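Local structure of glycoside Hydrolase Family 43_12 (7JVH) at residues 396-407 with 427-437. The protein probably hydrolyses glycosidic bonds in plant cell-wall polysaccharides, as a glycoside hydrolase of family 43, subfamily 12, from a capybara gut metagenome. Sequence-based numbering, arbitrary orientation.
Sequences RWVAMRGPKENF and EVQPISALFHR
A single antiparallel bridge, Val398 with Phe435, joins 396-407 to strand 433-437 in the concanavalin A-like beta-sandwich domain, at an outermost strand of a six-stranded sheet. Two backbone bonds define a hydrogen-bonded pair: Val398 N to Phe435 O, 3.0 Å and nearly straight, and Phe435 N to Val398 O, 2.8 Å. Strand 399-400 also pairs with strand 82-83 of the catalytic region, placing the contact where the two domains meet.

His436 turns its ring edge toward the face of Trp397, the planes 69° apart, and lays CB over the six-membered ring, 4.1 Å from its centroid. Leu434 CG reaches Trp397 CE3, and past the bridge CG of Met400, a selenomethionine, reaches Phe435 CE2, each at 3.8 Å and with the side chains crossing at about a right angle.

The chain then returns, and Phe407 CG, set between backbone N and carbonyl carbon (chi1 64°), directs the ring at Ser432, whose CA stands over its centre, 3.5 Å from the centroid. Lys404 O lies over the opposite face, toward the rim, and Phe407 CE1 comes to 3.2 Å from Ala433 N. With an alanine at Phe407, Ser432 CA and the Ala433 backbone would probably be left without the ring's cover.

Water links both flanks: one bridges Arg396 O to Arg437 N and NH1, while Arg437 NE bonds Cys60 O. Arg401, NE bonded to Cys115 O and NH2 salt-bridged to Glu467, lays its guanidinium between Val428 CA and Met400 CE; in its plane, NH1 donates at 3.0 Å to a second water, which donates to Gln429 O.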
loop_
_atom_site.group_PDB
_atom_site.type_symbol
_atom_site.label_atom_id
_atom_site.label_comp_id
_atom_site.label_asym_id
_atom_site.label_seq_id
_atom_site.Cartn_x
_atom_site.Cartn_y
_atom_site.Cartn_z
ATOM N N ARG A 396 10.724 4.212 2.220
ATOM C CA ARG A 396 9.508 4.707 1.555
ATOM C C ARG A 396 9.607 4.690 0.044
ATOM O O ARG A 396 8.589 4.782 -0.640
ATOM C CB ARG A 396 9.204 6.146 1.968
ATOM C CG ARG A 396 8.353 6.271 3.205
ATOM C CD ARG A 396 8.325 7.719 3.668
ATOM N NE ARG A 396 9.654 8.172 4.082
ATOM C CZ ARG A 396 9.879 9.255 4.811
ATOM N NH1 ARG A 396 8.883 10.053 5.145
ATOM N NH2 ARG A 396 11.122 9.574 5.132
ATOM N N TRP A 397 10.842 4.608 -0.467
ATOM C CA TRP A 397 11.119 4.637 -1.888
ATOM C C TRP A 397 10.994 3.249 -2.490
ATOM O O TRP A 397 11.638 2.315 -2.042
ATOM C CB TRP A 397 12.504 5.209 -2.121
ATOM C CG TRP A 397 12.548 6.645 -1.754
ATOM C CD1 TRP A 397 13.048 7.180 -0.606
ATOM C CD2 TRP A 397 12.030 7.738 -2.520
ATOM N NE1 TRP A 397 12.881 8.540 -0.613
ATOM C CE2 TRP A 397 12.257 8.908 -1.777
ATOM C CE3 TRP A 397 11.384 7.838 -3.756
ATOM C CZ2 TRP A 397 11.877 10.167 -2.235
ATOM C CZ3 TRP A 397 11.002 9.095 -4.214
ATOM C CH2 TRP A 397 11.264 10.244 -3.455
ATOM N N VAL A 398 10.143 3.137 -3.514
ATOM C CA VAL A 398 9.880 1.889 -4.213
ATOM C C VAL A 398 10.145 2.046 -5.707
ATOM O O VAL A 398 10.137 3.165 -6.242
ATOM C CB VAL A 398 8.418 1.432 -4.012
ATOM C CG1 VAL A 398 8.166 1.082 -2.546
ATOM C CG2 VAL A 398 7.422 2.483 -4.505
ATOM N N ALA A 399 10.386 0.907 -6.369
ATOM C CA ALA A 399 10.494 0.818 -7.818
ATOM C C ALA A 399 9.330 -0.044 -8.294
ATOM O O ALA A 399 8.757 -0.801 -7.514
ATOM C CB ALA A 399 11.817 0.202 -8.206
HETATM N N MSE A 400 8.962 0.099 -9.570
HETATM C CA MSE A 400 7.924 -0.714 -10.184
HETATM C C MSE A 400 8.558 -1.934 -10.842
HETATM O O MSE A 400 9.453 -1.788 -11.664
HETATM C CB MSE A 400 7.144 0.103 -11.220
HETATM C CG MSE A 400 6.297 1.214 -10.625
HETATM SE SE MSE A 400 4.881 0.509 -9.469
HETATM C CE MSE A 400 4.067 -0.972 -10.487
ATOM N N ARG A 401 8.101 -3.127 -10.446
ATOM C CA ARG A 401 8.388 -4.369 -11.156
ATOM C C ARG A 401 9.856 -4.830 -11.154
ATOM O O ARG A 401 10.270 -5.595 -12.019
ATOM C CB ARG A 401 7.864 -4.298 -12.603
ATOM C CG ARG A 401 6.379 -3.970 -12.704
ATOM C CD ARG A 401 5.866 -4.105 -14.119
ATOM N NE ARG A 401 4.409 -4.180 -14.143
ATOM C CZ ARG A 401 3.591 -3.146 -14.347
ATOM N NH1 ARG A 401 4.051 -1.922 -14.541
ATOM N NH2 ARG A 401 2.273 -3.355 -14.370
ATOM N N GLY A 402 10.633 -4.391 -10.157
ATOM C CA GLY A 402 12.027 -4.778 -10.040
ATOM C C GLY A 402 12.787 -3.981 -8.988
ATOM O O GLY A 402 12.280 -2.988 -8.472
ATOM N N PRO A 403 14.029 -4.386 -8.649
ATOM C CA PRO A 403 14.821 -3.673 -7.646
ATOM C C PRO A 403 15.479 -2.409 -8.195
ATOM O O PRO A 403 15.899 -2.384 -9.356
ATOM C CB PRO A 403 15.883 -4.703 -7.239
ATOM C CG PRO A 403 15.999 -5.620 -8.413
ATOM C CD PRO A 403 14.719 -5.557 -9.205
ATOM N N LYS A 404 15.559 -1.376 -7.352
ATOM C CA LYS A 404 16.229 -0.113 -7.655
ATOM C C LYS A 404 17.732 -0.288 -7.837
ATOM O O LYS A 404 18.381 0.503 -8.535
ATOM C CB LYS A 404 15.961 0.913 -6.548
ATOM C CG LYS A 404 16.600 0.577 -5.218
ATOM C CD LYS A 404 16.073 1.445 -4.091
ATOM C CE LYS A 404 16.750 1.130 -2.780
ATOM N NZ LYS A 404 15.968 0.063 -2.126
ATOM N N GLU A 405 18.270 -1.339 -7.204
ATOM C CA GLU A 405 19.688 -1.705 -7.292
ATOM C C GLU A 405 20.156 -1.967 -8.725
ATOM O O GLU A 405 21.336 -1.808 -9.017
ATOM C CB GLU A 405 19.999 -2.924 -6.422
ATOM C CG GLU A 405 19.994 -2.645 -4.924
ATOM C CD GLU A 405 18.606 -2.442 -4.358
ATOM O OE1 GLU A 405 17.609 -2.852 -5.025
ATOM O OE2 GLU A 405 18.500 -1.855 -3.253
ATOM N N ASN A 406 19.231 -2.355 -9.608
ATOM C CA ASN A 406 19.528 -2.554 -11.027
ATOM C C ASN A 406 19.749 -1.275 -11.841
ATOM O O ASN A 406 20.155 -1.361 -12.997
ATOM C CB ASN A 406 18.402 -3.362 -11.705
ATOM C CG ASN A 406 18.342 -4.796 -11.245
ATOM O OD1 ASN A 406 19.261 -5.305 -10.614
ATOM N ND2 ASN A 406 17.244 -5.452 -11.566
ATOM N N PHE A 407 19.446 -0.110 -11.252
ATOM C CA PHE A 407 19.587 1.170 -11.950
ATOM C C PHE A 407 19.921 2.414 -11.124
ATOM O O PHE A 407 19.907 3.508 -11.669
ATOM C CB PHE A 407 18.325 1.448 -12.778
ATOM C CG PHE A 407 17.072 1.615 -11.965
ATOM C CD1 PHE A 407 16.668 2.866 -11.530
ATOM C CD2 PHE A 407 16.273 0.520 -11.675
ATOM C CE1 PHE A 407 15.502 3.014 -10.789
ATOM C CE2 PHE A 407 15.107 0.665 -10.943
ATOM C CZ PHE A 407 14.724 1.906 -10.491
ATOM N N GLU A 427 5.325 0.157 -20.482
ATOM C CA GLU A 427 5.545 -1.268 -20.583
ATOM C C GLU A 427 5.352 -1.975 -19.268
ATOM O O GLU A 427 5.680 -1.429 -18.222
ATOM C CB GLU A 427 6.953 -1.548 -21.087
ATOM C CG GLU A 427 7.173 -1.141 -22.529
ATOM C CD GLU A 427 8.558 -1.461 -23.020
ATOM O OE1 GLU A 427 8.998 -2.619 -22.897
ATOM O OE2 GLU A 427 9.209 -0.542 -23.540
ATOM N N VAL A 428 4.842 -3.221 -19.338
ATOM C CA VAL A 428 4.730 -4.101 -18.188
ATOM C C VAL A 428 6.099 -4.775 -18.024
ATOM O O VAL A 428 6.297 -5.947 -18.324
ATOM C CB VAL A 428 3.586 -5.111 -18.373
ATOM C CG1 VAL A 428 3.473 -6.053 -17.176
ATOM C CG2 VAL A 428 2.280 -4.365 -18.655
ATOM N N GLN A 429 7.051 -3.990 -17.516
ATOM C CA GLN A 429 8.461 -4.354 -17.413
ATOM C C GLN A 429 9.024 -3.520 -16.271
ATOM O O GLN A 429 8.401 -2.547 -15.860
ATOM C CB GLN A 429 9.197 -3.972 -18.713
ATOM C CG GLN A 429 8.822 -4.789 -19.942
ATOM C CD GLN A 429 9.302 -6.213 -19.838
ATOM O OE1 GLN A 429 10.504 -6.432 -19.680
ATOM N NE2 GLN A 429 8.380 -7.205 -19.940
ATOM N N PRO A 430 10.208 -3.861 -15.719
ATOM C CA PRO A 430 10.870 -2.971 -14.759
ATOM C C PRO A 430 11.320 -1.680 -15.454
ATOM O O PRO A 430 11.865 -1.758 -16.542
ATOM C CB PRO A 430 12.078 -3.793 -14.279
ATOM C CG PRO A 430 12.271 -4.855 -15.311
ATOM C CD PRO A 430 10.945 -5.109 -15.972
ATOM N N ILE A 431 11.055 -0.527 -14.830
ATOM C CA ILE A 431 11.477 0.782 -15.343
ATOM C C ILE A 431 12.398 1.486 -14.339
ATOM O O ILE A 431 12.284 1.278 -13.141
ATOM C CB ILE A 431 10.284 1.692 -15.717
ATOM C CG1 ILE A 431 9.341 1.913 -14.539
ATOM C CG2 ILE A 431 9.514 1.090 -16.870
ATOM C CD1 ILE A 431 8.201 2.861 -14.841
ATOM N N SER A 432 13.326 2.288 -14.860
ATOM C CA SER A 432 14.329 2.975 -14.058
ATOM C C SER A 432 13.734 4.261 -13.498
ATOM O O SER A 432 13.949 5.338 -14.033
ATOM C CB SER A 432 15.588 3.255 -14.881
ATOM O OG SER A 432 15.240 3.748 -16.156
ATOM N N ALA A 433 12.965 4.113 -12.424
ATOM C CA ALA A 433 12.298 5.194 -11.729
ATOM C C ALA A 433 12.130 4.837 -10.241
ATOM O O ALA A 433 11.891 3.693 -9.898
ATOM C CB ALA A 433 10.961 5.477 -12.375
ATOM N N LEU A 434 12.299 5.834 -9.366
ATOM C CA LEU A 434 12.120 5.677 -7.926
ATOM C C LEU A 434 10.927 6.513 -7.504
ATOM O O LEU A 434 10.818 7.672 -7.898
ATOM C CB LEU A 434 13.377 6.076 -7.154
ATOM C CG LEU A 434 13.557 5.478 -5.765
ATOM C CD1 LEU A 434 13.569 3.964 -5.810
ATOM C CD2 LEU A 434 14.834 6.008 -5.136
ATOM N N PHE A 435 10.027 5.900 -6.713
ATOM C CA PHE A 435 8.702 6.425 -6.469
ATOM C C PHE A 435 8.392 6.570 -4.986
ATOM O O PHE A 435 8.859 5.796 -4.143
ATOM C CB PHE A 435 7.637 5.526 -7.090
ATOM C CG PHE A 435 7.527 5.645 -8.589
ATOM C CD1 PHE A 435 7.077 6.821 -9.178
ATOM C CD2 PHE A 435 7.853 4.567 -9.413
ATOM C CE1 PHE A 435 6.967 6.928 -10.542
ATOM C CE2 PHE A 435 7.743 4.672 -10.787
ATOM C CZ PHE A 435 7.295 5.845 -11.358
ATOM N N HIS A 436 7.567 7.583 -4.702
ATOM C CA HIS A 436 7.060 7.914 -3.396
ATOM C C HIS A 436 5.551 7.907 -3.558
ATOM O O HIS A 436 5.032 8.483 -4.517
ATOM C CB HIS A 436 7.547 9.304 -2.997
ATOM C CG HIS A 436 7.200 9.693 -1.593
ATOM N ND1 HIS A 436 5.914 10.012 -1.207
ATOM C CD2 HIS A 436 7.969 9.817 -0.482
ATOM C CE1 HIS A 436 5.914 10.317 0.077
ATOM N NE2 HIS A 436 7.144 10.201 0.539
ATOM N N ARG A 437 4.850 7.251 -2.622
ATOM C CA ARG A 437 3.404 7.185 -2.644
ATOM C C ARG A 437 2.804 8.572 -2.519
ATOM O O ARG A 437 3.327 9.420 -1.790
ATOM C CB ARG A 437 2.906 6.312 -1.489
ATOM C CG ARG A 437 3.252 4.838 -1.623
ATOM C CD ARG A 437 3.063 4.164 -0.288
ATOM N NE ARG A 437 3.287 2.722 -0.252
ATOM C CZ ARG A 437 4.486 2.141 -0.259
ATOM N NH1 ARG A 437 5.611 2.844 -0.365
ATOM N NH2 ARG A 437 4.581 0.828 -0.173
HETATM O O HOH W 1 6.199 5.669 -0.655
HETATM O O HOH W 2 6.706 -0.530 -14.717
#